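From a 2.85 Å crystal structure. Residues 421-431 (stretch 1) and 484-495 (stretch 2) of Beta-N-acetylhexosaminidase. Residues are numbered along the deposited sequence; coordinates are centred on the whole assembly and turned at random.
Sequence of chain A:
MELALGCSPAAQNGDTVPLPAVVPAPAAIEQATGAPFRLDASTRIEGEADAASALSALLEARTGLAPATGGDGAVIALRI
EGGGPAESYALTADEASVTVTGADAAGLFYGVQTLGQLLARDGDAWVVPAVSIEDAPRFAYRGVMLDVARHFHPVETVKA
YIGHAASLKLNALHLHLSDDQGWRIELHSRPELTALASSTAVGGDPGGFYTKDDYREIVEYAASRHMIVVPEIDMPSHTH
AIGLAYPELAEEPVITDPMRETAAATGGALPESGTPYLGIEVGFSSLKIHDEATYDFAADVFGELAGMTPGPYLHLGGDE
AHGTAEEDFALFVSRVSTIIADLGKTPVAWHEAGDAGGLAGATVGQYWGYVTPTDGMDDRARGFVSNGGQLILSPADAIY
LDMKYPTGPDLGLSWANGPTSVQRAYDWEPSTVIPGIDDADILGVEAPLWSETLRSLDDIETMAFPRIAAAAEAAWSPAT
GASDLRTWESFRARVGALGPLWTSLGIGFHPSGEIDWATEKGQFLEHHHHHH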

ATOM      1  N   SER A 421      22.850  -9.721 -31.548  1.00 22.29           N
ATOM      2  CA  SER A 421      24.224  -9.333 -31.285  1.00 24.26           C
ATOM      3  C   SER A 421      24.258  -8.119 -30.362  1.00 23.94           C
ATOM      4  O   SER A 421      23.292  -7.357 -30.256  1.00 23.36           O
ATOM      5  CB  SER A 421      24.960  -9.026 -32.590  1.00 22.37           C
ATOM      6  OG  SER A 421      24.386  -7.915 -33.256  1.00 20.90           O
ATOM      7  N   VAL A 422      25.391  -7.952 -29.676  1.00 22.88           N
ATOM      8  CA  VAL A 422      25.578  -6.778 -28.826  1.00 21.60           C
ATOM      9  C   VAL A 422      25.436  -5.506 -29.651  1.00 23.88           C
ATOM     10  O   VAL A 422      24.902  -4.494 -29.178  1.00 26.05           O
ATOM     11  CB  VAL A 422      26.940  -6.846 -28.110  1.00 23.21           C
ATOM     12  CG1 VAL A 422      27.189  -5.583 -27.299  1.00 19.61           C
ATOM     13  CG2 VAL A 422      27.007  -8.073 -27.217  1.00 25.34           C
ATOM     14  N   GLN A 423      25.898  -5.542 -30.903  1.00 22.12           N
ATOM     15  CA  GLN A 423      25.726  -4.403 -31.797  1.00 23.84           C
ATOM     16  C   GLN A 423      24.253  -4.165 -32.103  1.00 23.61           C
ATOM     17  O   GLN A 423      23.773  -3.027 -32.054  1.00 26.10           O
ATOM     18  CB  GLN A 423      26.512  -4.632 -33.087  1.00 20.62           C
ATOM     19  CG  GLN A 423      26.104  -3.719 -34.229  1.00 20.93           C
ATOM     20  CD  GLN A 423      27.223  -3.499 -35.223  1.00 24.14           C
ATOM     21  OE1 GLN A 423      28.204  -4.242 -35.248  1.00 23.06           O
ATOM     22  NE2 GLN A 423      27.087  -2.467 -36.047  1.00 28.18           N
ATOM     23  N   ARG A 424      23.521  -5.233 -32.428  1.00 21.85           N
ATOM     24  CA  ARG A 424      22.099  -5.099 -32.720  1.00 21.05           C
ATOM     25  C   ARG A 424      21.318  -4.629 -31.500  1.00 22.86           C
ATOM     26  O   ARG A 424      20.314  -3.921 -31.640  1.00 20.09           O
ATOM     27  CB  ARG A 424      21.556  -6.431 -33.233  1.00 25.91           C
ATOM     28  CG  ARG A 424      20.077  -6.448 -33.533  1.00 26.62           C
ATOM     29  CD  ARG A 424      19.522  -7.823 -33.248  1.00 22.15           C
ATOM     30  NE  ARG A 424      18.426  -8.175 -34.139  1.00 22.98           N
ATOM     31  CZ  ARG A 424      17.735  -9.304 -34.053  1.00 25.00           C
ATOM     32  NH1 ARG A 424      18.022 -10.195 -33.113  1.00 19.51           N
ATOM     33  NH2 ARG A 424      16.754  -9.541 -34.906  1.00 30.29           N
ATOM     34  N   ALA A 425      21.765  -5.003 -30.299  1.00 25.17           N
ATOM     35  CA  ALA A 425      21.159  -4.481 -29.079  1.00 22.89           C
ATOM     36  C   ALA A 425      21.394  -2.987 -28.917  1.00 24.30           C
ATOM     37  O   ALA A 425      20.670  -2.333 -28.158  1.00 25.66           O
ATOM     38  CB  ALA A 425      21.701  -5.229 -27.860  1.00 21.49           C
ATOM     39  N   TYR A 426      22.390  -2.438 -29.613  1.00 22.28           N
ATOM     40  CA  TYR A 426      22.713  -1.021 -29.563  1.00 21.97           C
ATOM     41  C   TYR A 426      22.287  -0.264 -30.812  1.00 23.52           C
ATOM     42  O   TYR A 426      22.230   0.969 -30.778  1.00 19.87           O
ATOM     43  CB  TYR A 426      24.225  -0.842 -29.361  1.00 24.27           C
ATOM     44  CG  TYR A 426      24.656   0.551 -28.972  1.00 26.35           C
ATOM     45  CD1 TYR A 426      24.483   1.015 -27.676  1.00 25.49           C
ATOM     46  CD2 TYR A 426      25.253   1.398 -29.897  1.00 26.61           C
ATOM     47  CE1 TYR A 426      24.881   2.285 -27.314  1.00 26.57           C
ATOM     48  CE2 TYR A 426      25.656   2.670 -29.545  1.00 24.06           C
ATOM     49  CZ  TYR A 426      25.466   3.108 -28.252  1.00 25.14           C
ATOM     50  OH  TYR A 426      25.864   4.373 -27.891  1.00 27.41           O
ATOM     51  N   ASP A 427      21.972  -0.971 -31.897  1.00 26.49           N
ATOM     52  CA  ASP A 427      21.683  -0.357 -33.192  1.00 26.99           C
ATOM     53  C   ASP A 427      20.247   0.172 -33.247  1.00 28.36           C
ATOM     54  O   ASP A 427      19.433  -0.238 -34.075  1.00 28.85           O
ATOM     55  CB  ASP A 427      21.933  -1.368 -34.304  1.00 28.78           C
ATOM     56  CG  ASP A 427      22.630  -0.760 -35.504  1.00 33.87           C
ATOM     57  OD1 ASP A 427      23.364   0.233 -35.327  1.00 38.81           O
ATOM     58  OD2 ASP A 427      22.446  -1.282 -36.623  1.00 36.64           O
ATOM     59  N   TRP A 428      19.944   1.110 -32.351  1.00 22.88           N
ATOM     60  CA  TRP A 428      18.609   1.693 -32.314  1.00 21.98           C
ATOM     61  C   TRP A 428      18.628   2.971 -31.492  1.00 23.96           C
ATOM     62  O   TRP A 428      19.452   3.136 -30.587  1.00 32.58           O
ATOM     63  CB  TRP A 428      17.581   0.712 -31.739  1.00 21.68           C
ATOM     64  CG  TRP A 428      17.801   0.371 -30.300  1.00 18.93           C
ATOM     65  CD1 TRP A 428      18.810  -0.386 -29.780  1.00 17.84           C
ATOM     66  CD2 TRP A 428      16.984   0.767 -29.191  1.00 20.01           C
ATOM     67  NE1 TRP A 428      18.674  -0.483 -28.416  1.00 19.99           N
ATOM     68  CE2 TRP A 428      17.560   0.216 -28.030  1.00 20.10           C
ATOM     69  CE3 TRP A 428      15.823   1.536 -29.068  1.00 19.65           C
ATOM     70  CZ2 TRP A 428      17.016   0.408 -26.763  1.00 17.49           C
ATOM     71  CZ3 TRP A 428      15.283   1.726 -27.809  1.00 17.13           C
ATOM     72  CH2 TRP A 428      15.879   1.166 -26.674  1.00 16.74           C
ATOM     73  N   GLU A 429      17.704   3.870 -31.821  1.00 24.23           N
ATOM     74  CA  GLU A 429      17.513   5.126 -31.107  1.00 23.62           C
ATOM     75  C   GLU A 429      16.129   5.118 -30.474  1.00 25.67           C
ATOM     76  O   GLU A 429      15.134   4.892 -31.185  1.00 31.02           O
ATOM     77  CB  GLU A 429      17.668   6.322 -32.052  1.00 23.30           C
ATOM     78  CG  GLU A 429      17.024   7.611 -31.562  1.00 22.76           C
ATOM     79  CD  GLU A 429      17.593   8.086 -30.240  1.00 23.68           C
ATOM     80  OE1 GLU A 429      16.802   8.489 -29.361  1.00 24.24           O
ATOM     81  OE2 GLU A 429      18.830   8.055 -30.079  1.00 23.45           O
ATOM     82  N   PRO A 430      16.006   5.338 -29.162  1.00 23.89           N
ATOM     83  CA  PRO A 430      14.673   5.326 -28.534  1.00 24.23           C
ATOM     84  C   PRO A 430      13.693   6.320 -29.135  1.00 25.36           C
ATOM     85  O   PRO A 430      12.479   6.138 -28.976  1.00 31.31           O
ATOM     86  CB  PRO A 430      14.978   5.660 -27.069  1.00 22.84           C
ATOM     87  CG  PRO A 430      16.366   5.155 -26.864  1.00 19.32           C
ATOM     88  CD  PRO A 430      17.084   5.419 -28.161  1.00 23.40           C
ATOM     89  N   SER A 431      14.171   7.359 -29.820  1.00 24.54           N
ATOM     90  CA  SER A 431      13.287   8.351 -30.419  1.00 27.75           C
ATOM     91  C   SER A 431      12.805   7.946 -31.807  1.00 30.03           C
ATOM     92  O   SER A 431      11.616   8.085 -32.112  1.00 22.59           O
ATOM     93  CB  SER A 431      13.993   9.707 -30.495  1.00 24.12           C
ATOM     94  OG  SER A 431      14.246  10.225 -29.200  1.00 21.36           O
TER
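Stretch 2 484-495: DLRTWESFRARV

Stretch 2 enters as a loop through Asp484 to Thr487 and then turns into a helix that runs from Trp488 through Val495 and continues beyond it. It packs on the short, weakly bonded helix at about 422-426 of stretch 1. The two axes approach to 10.8 Å, and their N-to-C directions make an angle of 123°, so the helices cross obliquely, nearer antiparallel than parallel. The backbones come closest at Gln423 and Trp488, whose CA atoms lie 6.8 Å apart; together the two stretches bury 542 Å².

Tyr426 is the centre of the contact and gives up the largest area, 156 Å². Its CA-to-CB bond points toward stretch 2, and its ring lies between two residues of that stretch. Over one face sits Phe491, with CB 3.9 Å from the Tyr426 ring centroid in a CH-pi contact; the two rings form an offset stack, centroids 4.3 Å apart and planes at 18°, with Tyr426 CE1 3.5 Å from Phe491 CD1. Over the opposite face lies NH2 of Arg486. The side chain of Arg486 starts sideways but its end comes nearer, and NE of Arg486 donates to Tyr426 OH at 2.9 Å, with a nearly straight N-H...O angle of 168°. This is the one hydrogen bond between the stretches, and it satisfies NE; Tyr426 OH is also bonded elsewhere in the structure, as is Arg486 NH1. Glu429 OE2 stands 4.5 Å from Arg486 NH1, well out of the guanidinium plane, so the charges are near but no N-H points at the oxygen.

Trp488 packs against Val422, Gln423 and Tyr426. Gln423 CB lies 3.7 Å from the centroid of the Trp488 six-membered ring, over its face, a CH-pi contact. Gln423 OE1 comes within 2.9 Å of Trp488 NE1, yet the angle is poor and no hydrogen bond forms. The edge of the indole meets Tyr426, CE3 of Trp488 being 4.1 Å from CD2 of Tyr426. Val422 CG1 touches both Trp488 and Phe491, 4.0 Å from Trp488 CH2 and 4.1 Å from Phe491 CE2.

Several other polar groups are met within their own stretch. Ser421 caps the first helix, its OG accepting from Arg424 N at 2.9 Å, while Ala425 N bonds to Ser421 O at 2.8 Å. Trp428 NE1 donates to Ala425 O at 2.7 Å, and Glu429 OE1 accepts from both Ser431 N at 2.9 Å and Ser431 OG at 3.1 Å; both carboxylate oxygens of Glu429 are also bonded elsewhere in the structure. In stretch 2, Leu485 O receives Arg494 NH2 at 3.0 Å, tying the entering loop to the helix, and also a weak bond from Ser490 OG at 3.2 Å; Arg494 NE in turn donates to Ser490 OG at 3.1 Å. Thr487 occupies the N-cap position, and its backbone O accepts from Phe491 N at 2.9 Å, opening the helical pattern that Arg492 N continues with Trp488 O at 3.1 Å.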

ATOM      1  N   ASP A 484      26.959  12.653 -29.193  1.00 36.64           N
ATOM      2  CA  ASP A 484      27.948  12.354 -28.162  1.00 40.47           C
ATOM      3  C   ASP A 484      28.759  11.114 -28.520  1.00 37.46           C
ATOM      4  O   ASP A 484      28.999  10.828 -29.696  1.00 29.37           O
ATOM      5  CB  ASP A 484      27.268  12.166 -26.806  1.00 33.65           C
ATOM      6  N   LEU A 485      29.175  10.370 -27.496  1.00 37.47           N
ATOM      7  CA  LEU A 485      29.922   9.135 -27.700  1.00 30.97           C
ATOM      8  C   LEU A 485      28.968   7.990 -28.007  1.00 28.95           C
ATOM      9  O   LEU A 485      29.315   6.817 -27.838  1.00 26.18           O
ATOM     10  CB  LEU A 485      30.765   8.798 -26.467  1.00 29.73           C
ATOM     11  CG  LEU A 485      31.634   9.872 -25.812  1.00 29.57           C
ATOM     12  CD1 LEU A 485      30.900  10.541 -24.662  1.00 32.65           C
ATOM     13  CD2 LEU A 485      32.919   9.234 -25.319  1.00 27.34           C
ATOM     14  N   ARG A 486      27.760   8.325 -28.452  1.00 30.39           N
ATOM     15  CA  ARG A 486      26.704   7.334 -28.648  1.00 25.76           C
ATOM     16  C   ARG A 486      26.733   6.783 -30.074  1.00 22.77           C
ATOM     17  O   ARG A 486      25.770   6.862 -30.836  1.00 21.71           O
ATOM     18  CB  ARG A 486      25.350   7.939 -28.302  1.00 26.00           C
ATOM     19  CG  ARG A 486      25.073   7.949 -26.811  1.00 25.47           C
ATOM     20  CD  ARG A 486      23.734   7.315 -26.495  1.00 26.07           C
ATOM     21  NE  ARG A 486      23.550   6.026 -27.153  1.00 23.19           N
ATOM     22  CZ  ARG A 486      22.370   5.435 -27.310  1.00 25.16           C
ATOM     23  NH1 ARG A 486      21.270   6.022 -26.857  1.00 25.18           N
ATOM     24  NH2 ARG A 486      22.288   4.261 -27.920  1.00 29.02           N
ATOM     25  N   THR A 487      27.881   6.214 -30.424  1.00 23.88           N
ATOM     26  CA  THR A 487      28.047   5.472 -31.660  1.00 26.13           C
ATOM     27  C   THR A 487      28.511   4.060 -31.329  1.00 23.95           C
ATOM     28  O   THR A 487      29.043   3.798 -30.248  1.00 22.95           O
ATOM     29  CB  THR A 487      29.049   6.151 -32.606  1.00 23.60           C
ATOM     30  OG1 THR A 487      29.274   5.312 -33.745  1.00 27.62           O
ATOM     31  CG2 THR A 487      30.370   6.401 -31.902  1.00 20.85           C
ATOM     32  N   TRP A 488      28.292   3.142 -32.274  1.00 23.57           N
ATOM     33  CA  TRP A 488      28.679   1.754 -32.042  1.00 24.30           C
ATOM     34  C   TRP A 488      30.185   1.615 -31.871  1.00 25.69           C
ATOM     35  O   TRP A 488      30.646   0.768 -31.096  1.00 23.97           O
ATOM     36  CB  TRP A 488      28.190   0.863 -33.184  1.00 21.48           C
ATOM     37  CG  TRP A 488      28.769  -0.521 -33.135  1.00 22.73           C
ATOM     38  CD1 TRP A 488      29.456  -1.156 -34.129  1.00 24.49           C
ATOM     39  CD2 TRP A 488      28.715  -1.439 -32.033  1.00 23.64           C
ATOM     40  NE1 TRP A 488      29.834  -2.411 -33.714  1.00 25.16           N
ATOM     41  CE2 TRP A 488      29.392  -2.609 -32.432  1.00 25.98           C
ATOM     42  CE3 TRP A 488      28.162  -1.384 -30.750  1.00 20.90           C
ATOM     43  CZ2 TRP A 488      29.529  -3.714 -31.594  1.00 22.18           C
ATOM     44  CZ3 TRP A 488      28.299  -2.483 -29.920  1.00 20.89           C
ATOM     45  CH2 TRP A 488      28.977  -3.632 -30.346  1.00 20.23           C
ATOM     46  N   GLU A 489      30.965   2.439 -32.573  1.00 25.63           N
ATOM     47  CA  GLU A 489      32.418   2.348 -32.467  1.00 25.12           C
ATOM     48  C   GLU A 489      32.898   2.765 -31.082  1.00 26.00           C
ATOM     49  O   GLU A 489      33.858   2.193 -30.553  1.00 25.15           O
ATOM     50  CB  GLU A 489      33.077   3.205 -33.549  1.00 25.54           C
ATOM     51  CG  GLU A 489      33.059   2.589 -34.947  1.00 30.13           C
ATOM     52  CD  GLU A 489      31.655   2.416 -35.499  1.00 31.51           C
ATOM     53  OE1 GLU A 489      30.831   3.340 -35.334  1.00 28.75           O
ATOM     54  OE2 GLU A 489      31.373   1.356 -36.097  1.00 30.51           O
ATOM     55  N   SER A 490      32.238   3.754 -30.473  1.00 23.21           N
ATOM     56  CA  SER A 490      32.641   4.211 -29.147  1.00 23.99           C
ATOM     57  C   SER A 490      32.097   3.305 -28.050  1.00 27.22           C
ATOM     58  O   SER A 490      32.808   3.008 -27.082  1.00 27.32           O
ATOM     59  CB  SER A 490      32.179   5.652 -28.924  1.00 22.85           C
ATOM     60  OG  SER A 490      32.432   6.074 -27.594  1.00 24.68           O
ATOM     61  N   PHE A 491      30.842   2.865 -28.179  1.00 29.70           N
ATOM     62  CA  PHE A 491      30.269   1.958 -27.189  1.00 27.57           C
ATOM     63  C   PHE A 491      31.107   0.693 -27.067  1.00 25.86           C
ATOM     64  O   PHE A 491      31.504   0.303 -25.963  1.00 25.43           O
ATOM     65  CB  PHE A 491      28.822   1.619 -27.557  1.00 27.74           C
ATOM     66  CG  PHE A 491      28.182   0.610 -26.642  1.00 25.35           C
ATOM     67  CD1 PHE A 491      27.604   1.006 -25.447  1.00 26.80           C
ATOM     68  CD2 PHE A 491      28.154  -0.735 -26.977  1.00 29.81           C
ATOM     69  CE1 PHE A 491      27.014   0.082 -24.605  1.00 27.87           C
ATOM     70  CE2 PHE A 491      27.565  -1.664 -26.138  1.00 25.55           C
ATOM     71  CZ  PHE A 491      26.995  -1.255 -24.950  1.00 21.18           C
ATOM     72  N   ARG A 492      31.409   0.052 -28.200  1.00 24.64           N
ATOM     73  CA  ARG A 492      32.213  -1.166 -28.187  1.00 23.98           C
ATOM     74  C   ARG A 492      33.586  -0.954 -27.562  1.00 25.72           C
ATOM     75  O   ARG A 492      34.221  -1.928 -27.147  1.00 28.36           O
ATOM     76  CB  ARG A 492      32.373  -1.707 -29.609  1.00 19.02           C
ATOM     77  N   ALA A 493      34.061   0.288 -27.486  1.00 26.91           N
ATOM     78  CA  ALA A 493      35.334   0.554 -26.830  1.00 25.41           C
ATOM     79  C   ALA A 493      35.171   0.787 -25.334  1.00 24.94           C
ATOM     80  O   ALA A 493      36.000   0.328 -24.542  1.00 25.71           O
ATOM     81  CB  ALA A 493      36.020   1.762 -27.475  1.00 28.75           C
ATOM     82  N   ARG A 494      34.105   1.482 -24.932  1.00 28.60           N
ATOM     83  CA  ARG A 494      33.932   1.842 -23.529  1.00 25.27           C
ATOM     84  C   ARG A 494      33.447   0.663 -22.693  1.00 23.32           C
ATOM     85  O   ARG A 494      33.949   0.439 -21.586  1.00 23.92           O
ATOM     86  CB  ARG A 494      32.964   3.020 -23.412  1.00 24.99           C
ATOM     87  CG  ARG A 494      33.426   4.271 -24.144  1.00 24.62           C
ATOM     88  CD  ARG A 494      32.488   5.443 -23.901  1.00 25.85           C
ATOM     89  NE  ARG A 494      31.341   5.428 -24.805  1.00 27.42           N
ATOM     90  CZ  ARG A 494      30.110   5.082 -24.446  1.00 27.66           C
ATOM     91  NH1 ARG A 494      29.856   4.722 -23.195  1.00 22.65           N
ATOM     92  NH2 ARG A 494      29.129   5.099 -25.338  1.00 26.04           N
ATOM     93  N   VAL A 495      32.472  -0.099 -23.198  1.00 22.90           N
ATOM     94  CA  VAL A 495      31.996  -1.258 -22.452  1.00 24.07           C
ATOM     95  C   VAL A 495      33.029  -2.381 -22.462  1.00 21.32           C
ATOM     96  O   VAL A 495      33.015  -3.241 -21.574  1.00 23.11           O
ATOM     97  CB  VAL A 495      30.625  -1.714 -23.000  1.00 23.57           C
ATOM     98  CG1 VAL A 495      30.735  -2.199 -24.427  1.00 21.02           C
ATOM     99  CG2 VAL A 495      30.016  -2.791 -22.121  1.00 23.67           C
TER